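Local coordinates for protein N5-carboxyaminoimidazole ribonucleotide synthetase (Bacillus anthracis, PDB 3QFF) that catalyses the ATP- and bicarbonate-dependent carboxylation of aminoimidazole ribonucleotide to N5-carboxyaminoimidazole ribonucleotide, a step of purine biosynthesis, at residues Y285-C290 with M355-I360; V317-L322 with H376-Q381. All coordinates share one frame; numbering follows the deposited sequence.

Interaction 1 (Y285-C290 with M355-I360)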
# COMPACT_ATOMS: atom_id res chain seq x y z
N TYR A 285 -1.78 -12.09 -1.33
CA TYR A 285 -2.57 -11.93 -0.10
C TYR A 285 -1.90 -11.01 0.92
O TYR A 285 -2.59 -10.35 1.70
CB TYR A 285 -2.85 -13.29 0.56
CG TYR A 285 -1.68 -13.88 1.32
CD1 TYR A 285 -0.76 -14.72 0.68
CD2 TYR A 285 -1.51 -13.62 2.68
CE1 TYR A 285 0.31 -15.28 1.39
CE2 TYR A 285 -0.45 -14.17 3.39
CZ TYR A 285 0.45 -15.00 2.75
OH TYR A 285 1.49 -15.53 3.47
N THR A 286 -0.56 -10.97 0.93
CA THR A 286 0.19 -10.21 1.93
C THR A 286 -0.06 -8.70 1.85
O THR A 286 0.16 -7.99 2.82
CB THR A 286 1.71 -10.41 1.81
OG1 THR A 286 2.15 -10.01 0.49
CG2 THR A 286 2.09 -11.86 2.07
N GLN A 287 -0.50 -8.22 0.68
CA GLN A 287 -0.76 -6.80 0.46
C GLN A 287 -1.83 -6.24 1.38
O GLN A 287 -1.80 -5.06 1.71
CB GLN A 287 -1.22 -6.55 -0.97
CG GLN A 287 -0.11 -6.54 -2.01
CD GLN A 287 -0.64 -6.16 -3.36
OE1 GLN A 287 -1.60 -6.76 -3.87
NE2 GLN A 287 -0.05 -5.13 -3.94
N ASP A 288 -2.80 -7.08 1.73
CA ASP A 288 -3.92 -6.61 2.55
C ASP A 288 -4.01 -7.29 3.91
O ASP A 288 -4.58 -6.74 4.85
CB ASP A 288 -5.23 -6.73 1.75
CG ASP A 288 -5.23 -5.83 0.52
OD1 ASP A 288 -5.14 -4.59 0.68
OD2 ASP A 288 -5.30 -6.36 -0.62
N ALA A 289 -3.40 -8.47 4.04
CA ALA A 289 -3.63 -9.30 5.24
C ALA A 289 -2.43 -9.42 6.18
O ALA A 289 -2.59 -9.94 7.30
CB ALA A 289 -4.11 -10.68 4.85
N CYS A 290 -1.25 -8.96 5.75
CA CYS A 290 -0.05 -9.05 6.59
C CYS A 290 0.47 -7.69 6.97
O CYS A 290 0.17 -6.69 6.34
CB CYS A 290 1.06 -9.85 5.89
SG CYS A 290 0.73 -11.59 5.77
N MET A 355 -5.12 -10.11 -14.92
CA MET A 355 -5.49 -8.69 -15.02
C MET A 355 -5.47 -8.00 -13.65
O MET A 355 -5.33 -6.79 -13.57
CB MET A 355 -6.88 -8.52 -15.65
CG MET A 355 -7.05 -9.25 -17.01
SD MET A 355 -5.91 -8.69 -18.28
CE MET A 355 -6.51 -7.01 -18.57
N GLY A 356 -5.66 -8.80 -12.60
CA GLY A 356 -5.63 -8.32 -11.23
C GLY A 356 -5.81 -9.45 -10.24
O GLY A 356 -5.68 -10.64 -10.60
N HIS A 357 -6.11 -9.07 -9.00
CA HIS A 357 -6.54 -10.02 -7.97
C HIS A 357 -7.42 -9.29 -6.95
O HIS A 357 -7.37 -8.06 -6.83
CB HIS A 357 -5.33 -10.68 -7.28
CG HIS A 357 -4.47 -9.73 -6.50
ND1 HIS A 357 -3.41 -9.05 -7.06
CD2 HIS A 357 -4.49 -9.38 -5.19
CE1 HIS A 357 -2.83 -8.30 -6.14
NE2 HIS A 357 -3.47 -8.48 -5.00
N VAL A 358 -8.22 -10.05 -6.22
CA VAL A 358 -8.97 -9.49 -5.12
C VAL A 358 -8.64 -10.27 -3.85
O VAL A 358 -8.64 -11.51 -3.85
CB VAL A 358 -10.50 -9.42 -5.42
CG1 VAL A 358 -11.07 -10.80 -5.73
CG2 VAL A 358 -11.27 -8.76 -4.27
N ASN A 359 -8.32 -9.53 -2.78
CA ASN A 359 -8.11 -10.11 -1.46
C ASN A 359 -9.37 -9.97 -0.61
O ASN A 359 -9.78 -8.85 -0.26
CB ASN A 359 -6.92 -9.43 -0.78
CG ASN A 359 -5.60 -9.87 -1.36
OD1 ASN A 359 -5.47 -11.00 -1.85
ND2 ASN A 359 -4.61 -8.98 -1.34
N ILE A 360 -9.97 -11.11 -0.29
CA ILE A 360 -11.19 -11.13 0.49
C ILE A 360 -10.82 -11.42 1.94
O ILE A 360 -10.44 -12.55 2.27
CB ILE A 360 -12.18 -12.21 -0.02
CG1 ILE A 360 -12.43 -12.06 -1.52
CG2 ILE A 360 -13.50 -12.15 0.77
CD1 ILE A 360 -13.17 -13.27 -2.14
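Asn359 and Asp288 make the straightest bond between the strand 355-360 and the short helix of 285-290: Asn359 ND2 donates to Asp288 OD2 over 2.8 Å, with an N-H...O angle of 164°. The carboxylate oxygen lies almost in the plane of the amide and is met on its anti side, while the two flat groups are turned steeply against each other. OD2 has a second donor in His342 NE2, and Asn359 ND2 also gives a hydrogen to the backbone O of His284, so this one amide nitrogen ties the strand both to the Asp288 side chain and to the backbone just before the segment, at His284. The carbonyl end of the same amide packs on the backbone of Tyr285, its OD1 lying 3.5 Å from Tyr285 CA.

The preceding residue, Gln287, reaches out with CD anti to CA (chi2 -174°), and this extended chain carries its amide out to His357. OE1 lies at the edge of the imidazole. His357 NE2 is 2.8 Å from Gln287 OE1, but the bond is bent and weak; the oxygen is displaced toward CE1, at 3.0 Å from that carbon. His357 ND1 is bonded to Tyr344 OH, and the ring stacks with His342 and His284. The contact thus ties a short helix of the ATP-grasp region to strand 354-361, laid by polar side chains against the antiparallel sheet of the C-terminal portion.

Interaction 2 (V317-L322 with H376-Q381)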
# COMPACT_ATOMS: atom_id res chain seq x y z
N VAL A 317 -8.68 -14.74 1.56
CA VAL A 317 -8.67 -15.53 0.33
C VAL A 317 -8.34 -14.59 -0.80
O VAL A 317 -9.10 -13.65 -1.07
CB VAL A 317 -10.05 -16.23 0.06
CG1 VAL A 317 -10.07 -16.91 -1.31
CG2 VAL A 317 -10.33 -17.25 1.16
N MET A 318 -7.21 -14.84 -1.45
CA MET A 318 -6.88 -14.13 -2.66
C MET A 318 -7.52 -14.87 -3.82
O MET A 318 -7.43 -16.11 -3.89
CB MET A 318 -5.37 -14.06 -2.88
CG MET A 318 -5.04 -13.20 -4.10
SD MET A 318 -3.76 -13.82 -5.17
CE MET A 318 -4.50 -15.32 -5.85
N VAL A 319 -8.21 -14.13 -4.70
CA VAL A 319 -8.72 -14.72 -5.93
C VAL A 319 -8.13 -14.02 -7.14
O VAL A 319 -8.15 -12.80 -7.23
CB VAL A 319 -10.27 -14.67 -6.03
CG1 VAL A 319 -10.75 -15.69 -7.08
CG2 VAL A 319 -10.90 -14.97 -4.71
N ASN A 320 -7.60 -14.80 -8.08
CA ASN A 320 -7.08 -14.22 -9.31
C ASN A 320 -8.16 -13.71 -10.26
O ASN A 320 -9.21 -14.35 -10.39
CB ASN A 320 -6.21 -15.24 -10.08
CG ASN A 320 -4.72 -15.05 -9.84
OD1 ASN A 320 -4.28 -14.08 -9.22
ND2 ASN A 320 -3.93 -15.98 -10.36
N ILE A 321 -7.88 -12.58 -10.91
CA ILE A 321 -8.73 -12.00 -11.95
C ILE A 321 -8.05 -12.13 -13.31
O ILE A 321 -7.12 -11.40 -13.65
CB ILE A 321 -9.12 -10.52 -11.65
CG1 ILE A 321 -9.79 -10.42 -10.27
CG2 ILE A 321 -10.04 -9.93 -12.77
CD1 ILE A 321 -9.75 -9.03 -9.67
N LEU A 322 -8.53 -13.10 -14.09
CA LEU A 322 -8.02 -13.32 -15.45
C LEU A 322 -8.82 -12.46 -16.43
O LEU A 322 -9.81 -11.85 -16.05
CB LEU A 322 -8.10 -14.81 -15.82
CG LEU A 322 -7.53 -15.82 -14.80
CD1 LEU A 322 -7.61 -17.26 -15.36
CD2 LEU A 322 -6.09 -15.48 -14.44
N HIS A 376 -20.40 -15.06 -8.27
CA HIS A 376 -20.59 -15.71 -9.58
C HIS A 376 -19.69 -15.14 -10.68
O HIS A 376 -20.12 -14.98 -11.83
CB HIS A 376 -22.08 -15.74 -9.97
CG HIS A 376 -22.90 -16.61 -9.07
ND1 HIS A 376 -22.77 -17.99 -9.06
CD2 HIS A 376 -23.82 -16.31 -8.13
CE1 HIS A 376 -23.58 -18.49 -8.15
NE2 HIS A 376 -24.23 -17.50 -7.57
N ILE A 377 -18.46 -14.80 -10.32
CA ILE A 377 -17.48 -14.34 -11.29
C ILE A 377 -16.61 -15.52 -11.74
O ILE A 377 -16.18 -15.58 -12.90
CB ILE A 377 -16.59 -13.23 -10.68
CG1 ILE A 377 -17.43 -11.97 -10.40
CG2 ILE A 377 -15.42 -12.91 -11.59
CD1 ILE A 377 -16.76 -10.97 -9.45
N TRP A 378 -16.34 -16.45 -10.83
CA TRP A 378 -15.39 -17.53 -11.09
C TRP A 378 -16.06 -18.90 -11.27
O TRP A 378 -15.44 -19.92 -11.03
CB TRP A 378 -14.30 -17.58 -10.01
CG TRP A 378 -13.53 -16.27 -9.88
CD1 TRP A 378 -12.46 -15.88 -10.62
CD2 TRP A 378 -13.82 -15.19 -8.97
NE1 TRP A 378 -12.05 -14.62 -10.24
CE2 TRP A 378 -12.86 -14.18 -9.22
CE3 TRP A 378 -14.77 -14.99 -7.97
CZ2 TRP A 378 -12.83 -12.98 -8.50
CZ3 TRP A 378 -14.74 -13.79 -7.26
CH2 TRP A 378 -13.78 -12.80 -7.53
N ASP A 379 -17.32 -18.90 -11.74
CA ASP A 379 -18.09 -20.14 -11.92
C ASP A 379 -17.37 -21.19 -12.79
O ASP A 379 -17.49 -22.39 -12.54
CB ASP A 379 -19.49 -19.83 -12.50
CG ASP A 379 -20.49 -19.34 -11.44
OD1 ASP A 379 -21.44 -18.62 -11.79
OD2 ASP A 379 -20.34 -19.68 -10.25
N HIS A 380 -16.65 -20.73 -13.80
CA HIS A 380 -15.78 -21.57 -14.63
C HIS A 380 -14.79 -22.37 -13.76
O HIS A 380 -14.76 -23.61 -13.82
CB HIS A 380 -15.05 -20.70 -15.66
CG HIS A 380 -14.16 -21.45 -16.60
ND1 HIS A 380 -13.20 -20.82 -17.36
CD2 HIS A 380 -14.07 -22.77 -16.90
CE1 HIS A 380 -12.56 -21.72 -18.10
NE2 HIS A 380 -13.07 -22.91 -17.83
N GLN A 381 -14.02 -21.65 -12.95
CA GLN A 381 -13.02 -22.27 -12.07
C GLN A 381 -13.67 -23.21 -11.06
O GLN A 381 -13.19 -24.33 -10.86
CB GLN A 381 -12.16 -21.21 -11.37
CG GLN A 381 -11.06 -20.59 -12.25
CD GLN A 381 -11.60 -19.76 -13.42
OE1 GLN A 381 -12.69 -19.17 -13.33
NE2 GLN A 381 -10.85 -19.71 -14.50
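Trp378 NE1 donates to the backbone O of Asn320, 2.9 Å away, in a bent, weak bond that joins the C-terminal tail to strand 316-322. Trp378 holds the N-cap position of helix 379-382, and its indole is laid against the antiparallel sheet to which that strand belongs. The main apolar contact is a CH-pi interaction: Val319 CG1, anti to its own backbone N (chi1 -161°), sits 3.5 Å from the centroid of the Trp378 five-membered ring and only 17° off the normal. The opposite face of the indole is filled by Ile377 CG2, so the ring is sandwiched between the sheet and the residue just before it. Ile321 CG1 comes near its plane, at the benzene-side edge by CZ2.

Three residues on, Gln381 bends at chi2 (66°), and its amide is held at both ends: OE1 accepts from His325 NE2, and NE2 donates to Glu324. At the margin of the contact, Leu322 CD1 lies 4.2 Å from Gln381 NE2.

In the fold
The two interactions have centres 13 Å apart and are joined through adjacent antiparallel strands of the large sheet: 354-361 serves interaction 1 and 316-322 interaction 2. Val319 N and Val358 O are 2.8 Å apart, a probable rung between them. Helix 286-289 packs on the face carrying His357 and Asn359, whereas Trp378 lies on the other face, beside Val319 and Val358. Along the chain the segments alternate, 285-290, 317-322, 355-360 and then 376-381, so the two connections interlock. This sheet also contains strands of the ATP-grasp region, binding the C-terminal portion to it; the side chain of Asn320 lies about 12 Å from the bound ADP.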